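Local coordinates for protein beta-hexosaminidase Amuc_2018 (Akkermansia muciniphila, PDB 6JEB) that hydrolyses terminal non-reducing N-acetylglucosamine and N-acetylgalactosamine residues from beta-N-acetylhexosaminides, including unbranched N-glycan ends and chitobiose, at residues Q3-E9 with R439-H444; D37-V43 with G82-P88; L411-P416 with Y454-T459. All coordinates share one frame; numbering follows the deposited sequence.

Interaction 1. Residues Q3-E9 with R439-H444; sequences QYSIIPE and RKLADH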
# COMPACT_ATOMS: atom_id res chain seq x y z
N GLN A 3 18.35 26.24 1.71
CA GLN A 3 18.29 24.81 1.45
C GLN A 3 17.11 24.53 0.53
O GLN A 3 16.25 25.38 0.30
CB GLN A 3 18.06 24.02 2.74
CG GLN A 3 19.15 24.16 3.78
CD GLN A 3 18.82 23.41 5.06
OE1 GLN A 3 19.21 22.25 5.23
NE2 GLN A 3 18.09 24.06 5.95
N TYR A 4 17.07 23.31 -0.00
CA TYR A 4 15.90 22.80 -0.69
C TYR A 4 14.95 22.14 0.31
O TYR A 4 15.34 21.76 1.42
CB TYR A 4 16.30 21.74 -1.72
CG TYR A 4 17.23 22.23 -2.81
CD1 TYR A 4 17.11 23.51 -3.35
CD2 TYR A 4 18.22 21.40 -3.32
CE1 TYR A 4 17.95 23.95 -4.35
CE2 TYR A 4 19.07 21.83 -4.32
CZ TYR A 4 18.93 23.10 -4.84
OH TYR A 4 19.78 23.53 -5.83
N SER A 5 13.70 22.01 -0.10
CA SER A 5 12.70 21.31 0.71
C SER A 5 12.11 20.15 -0.07
O SER A 5 10.90 20.12 -0.33
CB SER A 5 11.61 22.27 1.16
OG SER A 5 12.15 23.20 2.08
N ILE A 6 12.95 19.19 -0.43
CA ILE A 6 12.54 18.03 -1.21
C ILE A 6 12.24 16.88 -0.26
O ILE A 6 13.09 16.53 0.58
CB ILE A 6 13.64 17.62 -2.20
CG1 ILE A 6 13.97 18.77 -3.17
CG2 ILE A 6 13.25 16.34 -2.95
CD1 ILE A 6 15.37 18.67 -3.74
N ILE A 7 11.05 16.31 -0.37
CA ILE A 7 10.68 15.09 0.34
C ILE A 7 10.35 14.05 -0.72
O ILE A 7 9.48 14.27 -1.57
CB ILE A 7 9.48 15.28 1.28
CG1 ILE A 7 9.78 16.36 2.32
CG2 ILE A 7 9.12 13.95 1.95
CD1 ILE A 7 8.54 16.82 3.10
N PRO A 8 11.00 12.87 -0.71
CA PRO A 8 12.02 12.45 0.26
C PRO A 8 13.37 13.15 0.10
O PRO A 8 13.73 13.58 -1.00
CB PRO A 8 12.16 10.95 -0.00
CG PRO A 8 11.54 10.70 -1.32
CD PRO A 8 10.62 11.81 -1.65
N GLU A 9 14.10 13.24 1.20
CA GLU A 9 15.42 13.86 1.17
C GLU A 9 16.30 13.13 0.15
O GLU A 9 16.42 11.90 0.21
CB GLU A 9 16.07 13.79 2.55
CG GLU A 9 17.41 14.53 2.64
CD GLU A 9 17.27 16.03 2.44
OE1 GLU A 9 16.15 16.57 2.60
OE2 GLU A 9 18.29 16.68 2.12
N ARG A 439 11.16 20.67 9.10
CA ARG A 439 11.35 21.94 8.39
C ARG A 439 10.75 21.87 7.00
O ARG A 439 9.98 22.75 6.59
CB ARG A 439 12.85 22.25 8.29
CG ARG A 439 13.17 23.42 7.37
CD ARG A 439 14.67 23.57 7.11
NE ARG A 439 15.23 22.47 6.32
CZ ARG A 439 15.17 22.39 4.99
NH1 ARG A 439 14.55 23.33 4.29
NH2 ARG A 439 15.71 21.35 4.37
N LYS A 440 11.07 20.82 6.24
CA LYS A 440 10.58 20.70 4.87
C LYS A 440 9.07 20.54 4.83
O LYS A 440 8.40 21.10 3.96
CB LYS A 440 11.24 19.51 4.19
CG LYS A 440 12.76 19.59 4.15
CD LYS A 440 13.34 18.44 3.35
CE LYS A 440 13.11 17.10 4.06
NZ LYS A 440 13.58 15.94 3.23
N LEU A 441 8.51 19.75 5.75
CA LEU A 441 7.08 19.52 5.73
C LEU A 441 6.29 20.81 5.95
O LEU A 441 5.22 20.99 5.37
CB LEU A 441 6.70 18.48 6.78
CG LEU A 441 5.22 18.12 6.69
CD1 LEU A 441 4.94 17.24 5.47
CD2 LEU A 441 4.78 17.48 7.96
N ALA A 442 6.82 21.71 6.77
CA ALA A 442 6.18 23.01 6.93
C ALA A 442 6.10 23.74 5.59
O ALA A 442 5.06 24.33 5.27
CB ALA A 442 6.95 23.84 7.96
N ASP A 443 7.17 23.70 4.80
CA ASP A 443 7.13 24.31 3.47
C ASP A 443 6.15 23.59 2.56
O ASP A 443 5.52 24.21 1.69
CB ASP A 443 8.51 24.29 2.82
CG ASP A 443 9.52 25.16 3.55
OD1 ASP A 443 9.11 26.10 4.29
OD2 ASP A 443 10.74 24.92 3.37
N HIS A 444 6.00 22.27 2.73
CA HIS A 444 5.11 21.50 1.87
C HIS A 444 3.64 21.84 2.06
O HIS A 444 2.83 21.53 1.18
CB HIS A 444 5.37 20.00 2.06
CG HIS A 444 6.48 19.49 1.20
ND1 HIS A 444 6.30 18.49 0.27
CD2 HIS A 444 7.77 19.89 1.10
CE1 HIS A 444 7.45 18.28 -0.35
NE2 HIS A 444 8.35 19.12 0.13

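Interaction 2. Residues D37-V43 with G82-P88; sequences DAYRLTV and GVITDKP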
# COMPACT_ATOMS: atom_id res chain seq x y z
N ASP A 37 17.28 3.57 -11.76
CA ASP A 37 16.40 4.24 -10.81
C ASP A 37 17.00 5.52 -10.25
O ASP A 37 16.45 6.09 -9.30
CB ASP A 37 16.04 3.29 -9.65
CG ASP A 37 17.28 2.79 -8.90
OD1 ASP A 37 18.38 2.76 -9.48
OD2 ASP A 37 17.15 2.40 -7.72
N ALA A 38 18.10 6.01 -10.83
CA ALA A 38 18.86 7.12 -10.27
C ALA A 38 18.83 8.32 -11.21
O ALA A 38 18.63 8.19 -12.42
CB ALA A 38 20.31 6.69 -10.03
N TYR A 39 19.03 9.51 -10.64
CA TYR A 39 19.12 10.72 -11.44
C TYR A 39 20.15 11.66 -10.82
O TYR A 39 20.51 11.55 -9.64
CB TYR A 39 17.75 11.43 -11.63
CG TYR A 39 17.24 12.03 -10.35
CD1 TYR A 39 17.59 13.33 -9.98
CD2 TYR A 39 16.43 11.30 -9.48
CE1 TYR A 39 17.15 13.89 -8.79
CE2 TYR A 39 15.98 11.85 -8.29
CZ TYR A 39 16.36 13.14 -7.95
OH TYR A 39 15.95 13.69 -6.76
N ARG A 40 20.61 12.61 -11.64
CA ARG A 40 21.42 13.73 -11.19
C ARG A 40 20.77 14.99 -11.74
O ARG A 40 20.61 15.12 -12.96
CB ARG A 40 22.86 13.61 -11.69
CG ARG A 40 23.77 14.72 -11.20
CD ARG A 40 25.14 14.68 -11.89
NE ARG A 40 25.72 13.34 -11.88
CZ ARG A 40 25.89 12.57 -12.95
NH1 ARG A 40 25.54 13.01 -14.16
NH2 ARG A 40 26.41 11.36 -12.82
N LEU A 41 20.39 15.90 -10.86
CA LEU A 41 19.72 17.14 -11.25
C LEU A 41 20.60 18.29 -10.82
O LEU A 41 20.89 18.44 -9.63
CB LEU A 41 18.34 17.22 -10.60
CG LEU A 41 17.51 18.46 -10.93
CD1 LEU A 41 17.17 18.52 -12.42
CD2 LEU A 41 16.24 18.46 -10.10
N THR A 42 21.04 19.10 -11.78
CA THR A 42 21.92 20.23 -11.52
C THR A 42 21.14 21.52 -11.74
O THR A 42 20.59 21.74 -12.83
CB THR A 42 23.16 20.17 -12.41
OG1 THR A 42 23.82 18.92 -12.20
CG2 THR A 42 24.12 21.32 -12.09
N VAL A 43 21.09 22.35 -10.71
CA VAL A 43 20.38 23.63 -10.74
C VAL A 43 21.43 24.72 -10.94
O VAL A 43 22.35 24.86 -10.13
CB VAL A 43 19.59 23.84 -9.44
CG1 VAL A 43 18.95 25.24 -9.41
CG2 VAL A 43 18.53 22.75 -9.29
N GLY A 82 22.91 24.08 -7.20
CA GLY A 82 23.47 22.90 -6.59
C GLY A 82 23.33 21.69 -7.48
O GLY A 82 22.84 21.77 -8.61
N VAL A 83 23.79 20.55 -6.95
CA VAL A 83 23.71 19.26 -7.63
C VAL A 83 23.04 18.27 -6.70
O VAL A 83 23.47 18.11 -5.55
CB VAL A 83 25.11 18.74 -8.03
CG1 VAL A 83 24.99 17.45 -8.82
CG2 VAL A 83 25.85 19.78 -8.83
N ILE A 84 22.01 17.61 -7.19
CA ILE A 84 21.28 16.58 -6.47
C ILE A 84 21.57 15.26 -7.16
O ILE A 84 21.31 15.12 -8.36
CB ILE A 84 19.77 16.87 -6.48
CG1 ILE A 84 19.46 18.21 -5.80
CG2 ILE A 84 19.00 15.72 -5.83
CD1 ILE A 84 18.10 18.79 -6.21
N THR A 85 22.12 14.29 -6.43
CA THR A 85 22.36 12.96 -6.97
C THR A 85 21.58 11.99 -6.10
O THR A 85 21.78 11.96 -4.88
CB THR A 85 23.85 12.62 -6.93
OG1 THR A 85 24.59 13.69 -7.52
CG2 THR A 85 24.12 11.33 -7.71
N ASP A 86 20.67 11.23 -6.70
CA ASP A 86 19.61 10.62 -5.91
C ASP A 86 19.24 9.25 -6.45
O ASP A 86 19.18 9.04 -7.67
CB ASP A 86 18.40 11.55 -5.95
CG ASP A 86 17.48 11.40 -4.76
OD1 ASP A 86 17.83 10.68 -3.79
OD2 ASP A 86 16.40 12.02 -4.80
N LYS A 87 18.96 8.33 -5.53
CA LYS A 87 18.59 6.95 -5.83
C LYS A 87 17.93 6.41 -4.57
O LYS A 87 18.40 6.74 -3.47
CB LYS A 87 19.85 6.13 -6.17
CG LYS A 87 19.60 4.69 -6.62
CD LYS A 87 20.90 3.92 -6.80
CE LYS A 87 20.64 2.50 -7.27
NZ LYS A 87 19.60 1.81 -6.42
N PRO A 88 16.87 5.61 -4.68
CA PRO A 88 16.16 5.18 -3.47
C PRO A 88 16.88 4.09 -2.69
O PRO A 88 17.49 3.18 -3.25
CB PRO A 88 14.84 4.63 -4.03
CG PRO A 88 15.17 4.20 -5.42
CD PRO A 88 16.15 5.25 -5.91
O HOH W 1 26.82 13.31 -9.03

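Interaction 3. Residues L411-P416 with Y454-T459; sequences LYRAYP and YDMERT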
# COMPACT_ATOMS: atom_id res chain seq x y z
N LEU A 411 -7.50 11.19 2.85
CA LEU A 411 -6.32 12.04 2.78
C LEU A 411 -5.99 12.64 4.14
O LEU A 411 -4.81 12.86 4.44
CB LEU A 411 -6.52 13.16 1.75
CG LEU A 411 -6.61 12.71 0.29
CD1 LEU A 411 -6.90 13.92 -0.60
CD2 LEU A 411 -5.34 11.98 -0.15
N TYR A 412 -7.01 12.92 4.96
CA TYR A 412 -6.73 13.47 6.28
C TYR A 412 -5.85 12.54 7.09
O TYR A 412 -4.91 12.98 7.76
CB TYR A 412 -8.02 13.80 7.05
CG TYR A 412 -7.66 14.52 8.32
CD1 TYR A 412 -7.49 15.89 8.33
CD2 TYR A 412 -7.43 13.81 9.50
CE1 TYR A 412 -7.12 16.56 9.49
CE2 TYR A 412 -7.05 14.45 10.65
CZ TYR A 412 -6.90 15.83 10.64
OH TYR A 412 -6.51 16.47 11.79
N ARG A 413 -6.14 11.23 7.06
CA ARG A 413 -5.31 10.29 7.82
C ARG A 413 -4.07 9.86 7.06
O ARG A 413 -3.04 9.59 7.69
CB ARG A 413 -6.14 9.10 8.33
CG ARG A 413 -7.14 9.55 9.38
CD ARG A 413 -7.38 8.57 10.53
NE ARG A 413 -8.17 9.24 11.56
CZ ARG A 413 -8.53 8.72 12.74
NH1 ARG A 413 -8.17 7.48 13.07
NH2 ARG A 413 -9.24 9.45 13.59
N ALA A 414 -4.11 9.82 5.73
CA ALA A 414 -2.93 9.38 4.98
C ALA A 414 -1.79 10.39 5.07
O ALA A 414 -0.63 10.00 5.20
CB ALA A 414 -3.29 9.10 3.52
N TYR A 415 -2.11 11.70 4.99
CA TYR A 415 -1.12 12.78 4.98
C TYR A 415 -1.21 13.60 6.26
O TYR A 415 -2.30 13.79 6.80
CB TYR A 415 -1.32 13.70 3.76
CG TYR A 415 -0.92 12.99 2.49
CD1 TYR A 415 0.40 13.02 2.04
CD2 TYR A 415 -1.84 12.22 1.78
CE1 TYR A 415 0.78 12.33 0.92
CE2 TYR A 415 -1.47 11.53 0.64
CZ TYR A 415 -0.15 11.58 0.22
OH TYR A 415 0.24 10.90 -0.90
N PRO A 416 -0.08 14.12 6.77
CA PRO A 416 1.27 14.05 6.19
C PRO A 416 2.09 12.81 6.54
O PRO A 416 3.26 12.77 6.17
CB PRO A 416 1.96 15.28 6.81
CG PRO A 416 1.33 15.38 8.15
CD PRO A 416 -0.13 15.05 7.91
N TYR A 454 -5.23 21.20 -1.51
CA TYR A 454 -5.43 20.34 -0.36
C TYR A 454 -4.56 20.83 0.79
O TYR A 454 -3.39 21.16 0.60
CB TYR A 454 -5.10 18.86 -0.69
CG TYR A 454 -5.38 18.02 0.52
CD1 TYR A 454 -6.68 17.72 0.87
CD2 TYR A 454 -4.35 17.58 1.34
CE1 TYR A 454 -6.96 16.99 2.01
CE2 TYR A 454 -4.61 16.85 2.48
CZ TYR A 454 -5.92 16.56 2.80
OH TYR A 454 -6.22 15.86 3.93
N ASP A 455 -5.14 20.86 2.00
CA ASP A 455 -4.48 21.43 3.17
C ASP A 455 -4.02 20.30 4.09
O ASP A 455 -4.84 19.57 4.66
CB ASP A 455 -5.42 22.37 3.92
CG ASP A 455 -4.68 23.26 4.92
OD1 ASP A 455 -3.54 22.92 5.29
OD2 ASP A 455 -5.24 24.30 5.32
N MET A 456 -2.70 20.16 4.25
CA MET A 456 -2.12 19.13 5.10
C MET A 456 -1.97 19.56 6.56
O MET A 456 -1.43 18.79 7.35
CB MET A 456 -0.75 18.68 4.57
CG MET A 456 -0.80 17.98 3.23
SD MET A 456 0.67 16.98 2.89
CE MET A 456 1.97 18.23 3.00
N GLU A 457 -2.42 20.76 6.93
CA GLU A 457 -2.34 21.17 8.32
C GLU A 457 -3.14 20.22 9.20
O GLU A 457 -4.25 19.82 8.85
CB GLU A 457 -2.88 22.59 8.50
CG GLU A 457 -2.83 23.06 9.95
CD GLU A 457 -3.27 24.50 10.13
OE1 GLU A 457 -4.37 24.86 9.66
OE2 GLU A 457 -2.52 25.28 10.74
N ARG A 458 -2.56 19.85 10.34
CA ARG A 458 -3.18 18.89 11.25
C ARG A 458 -3.27 19.48 12.65
O ARG A 458 -2.26 19.87 13.23
CB ARG A 458 -2.40 17.58 11.28
CG ARG A 458 -2.33 16.90 9.93
CD ARG A 458 -3.70 16.47 9.46
NE ARG A 458 -3.68 15.88 8.12
CZ ARG A 458 -4.15 16.46 7.01
NH1 ARG A 458 -4.71 17.67 7.05
NH2 ARG A 458 -4.08 15.81 5.86
N THR A 459 -4.50 19.56 13.17
CA THR A 459 -4.76 19.87 14.56
C THR A 459 -5.74 18.82 15.06
O THR A 459 -6.37 18.12 14.27
CB THR A 459 -5.40 21.26 14.70
OG1 THR A 459 -6.69 21.24 14.08
CG2 THR A 459 -4.54 22.32 14.02

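Interaction 1. Residues Q3-E9 with R439-H444
K440 reaches from its helix into the bend of the N-terminal segment, and its ammonium is gripped twice: NZ lies 2.7 Å from E9 OE1 in a salt bridge, on the anti lone pair of that oxygen, and 2.8 Å from I6 O. The bend at chi3 (-67°) turns the lysine tip toward both acceptors, and E423 is a further anionic partner. This inner side is tight. I7 CD1 sits squarely over the face of the H444 ring, 3.7 Å from its centroid, while the ring edge gives NE2 to S5 O at 2.8 Å, nearly in plane. Y119 takes up ND1, so both ring nitrogens are occupied. S5 OG donates to D443 OD2 (2.6 Å).

Toward solvent the fit is looser. R439 NH2 donates to Y4 O at 3.0 Å, in the guanidinium plane, and also bonds N436. The amide of Q3 merely lies over one guanidinium face, its plane 30° from it, with K440 CG on the opposite face.

The segment 3-9, which leads into strand 12-16, is thus pinned between helix 434-452 and helix 55-73, where Q67 and Q71 bind its backbone, while Y4 and I6 point to strand 79-86.

Interaction 2. Residues D37-V43 with G82-P88
Strands 39-43 and 82-86 pair antiparallel, at 169° and 4.6 Å between axes, within the mixed sheet of the N-terminal domain that family 20 hexosaminidases carry beside the catalytic barrel. The backbone ladder is regular: Y39 with D86, L41 with I84 and V43 with G82 are hydrogen-bonded pairs, each joined by two N-H to O bonds, as from I84 N to L41 O (2.8 Å). R40 with T85 and T42 with V83 are the non-hydrogen-bonded pairs between them, where CA-H groups approach carbonyls, R40 CA standing 3.2 Å from I84 O.

Apolar contacts differ by face. Y39, L41, V43, I84 and D86 share one face; Y39 and L41 pack on helix 55-73, V43 and I84 on Y4. I84 CG2 comes to 3.9 Å from Y39 CE1, and L41 CD2 and I84 CD1 meet more loosely. On the other face V83 CG1 lies alongside R40 CG at 3.8 Å, both chains pointing the same way.

Among the polar contacts, K87 NZ bridges to the syn lone pair of D37 OD2 at 2.8 Å just past the strand ends. A water accepts from R40 NE and bonds T85 OG1. Y39 has its CG wedged between backbone N and carbonyl carbon (chi1 69°), which lays the ring beside D86, the carboxylate turned 74° from it. Y39 OH is 2.6 Å from D86 OD2, a weak and unsettled bond, and T64 bonds the same hydroxyl. W426 NE1 and the backbone N of S11 both bond D86 OD1; against the ring itself, D86 CB presses on one face, 3.3 Å from Y39 CZ.

Interaction 3. Residues L411-P416 with Y454-T459
Helix 407-414 ends as Y415 leaves helical geometry and a cis peptide leads into P416, and the carbonyl of Y415 faces the irregular segment 454-459. R458 fills the space between: its NE at 2.8 Å and its NH2 at 2.9 Å grip Y415 O side-on, from the same face of the carbonyl plane. The bend at chi2 (-64°) folds the chain over Y412, where R458 CD rests on the ring face 3.8 Å from its centroid and the guanidinium makes an off-centre cation-pi contact, the two planes 31° apart. NH1 bonds D455 O and E457 O while NH2 also reaches Y454 OH, beside an Asx turn in which D455 OD1 accepts from E457 N. With an alanine here instead of R458, Y415 O is likely to lose both these donors and the Y412 ring face the chain that covers it.

P416 CD packs on R458 CG at 3.5 Å. L411 CD1 lies over one face of the Y454 ring, 4.2 Å from its centroid. M456 SD packs on Y415 CB and stands obliquely to the Y415 ring, 5.1 Å from its centroid, a Met-aromatic contact.

The contact closes the chain after helix 434-452 onto the end of helix 407-414 in the catalytic domain, the Y415 side chain about 7 Å from that of substrate-binding L353. Helix 106-118 meets L411, Y415 and Y454 through M115, while M456 turns to H444 and I448 of helix 434-452.

Helix 434-452 connects two of the contacts: it supplies residues 439-444 of interaction 1, and the loop that follows it supplies 454-459 of interaction 3. Their centres are 16 Å apart and they touch where L441 packs on P416 and M456. Interaction 1 also touches interaction 2, again 16 Å between centres, with Y4 and I6 against V43, G82 and I84. Interactions 2 and 3 stay apart, nearest atoms about 16 Å. Along the chain interaction 2 falls between the two segments of interaction 1, whereas interactions 1 and 3 alternate. Interaction 2 builds the N-terminal sheet, interaction 1 ties that domain to helix 434-452, and interaction 3 ties the loop after this helix to the catalytic domain.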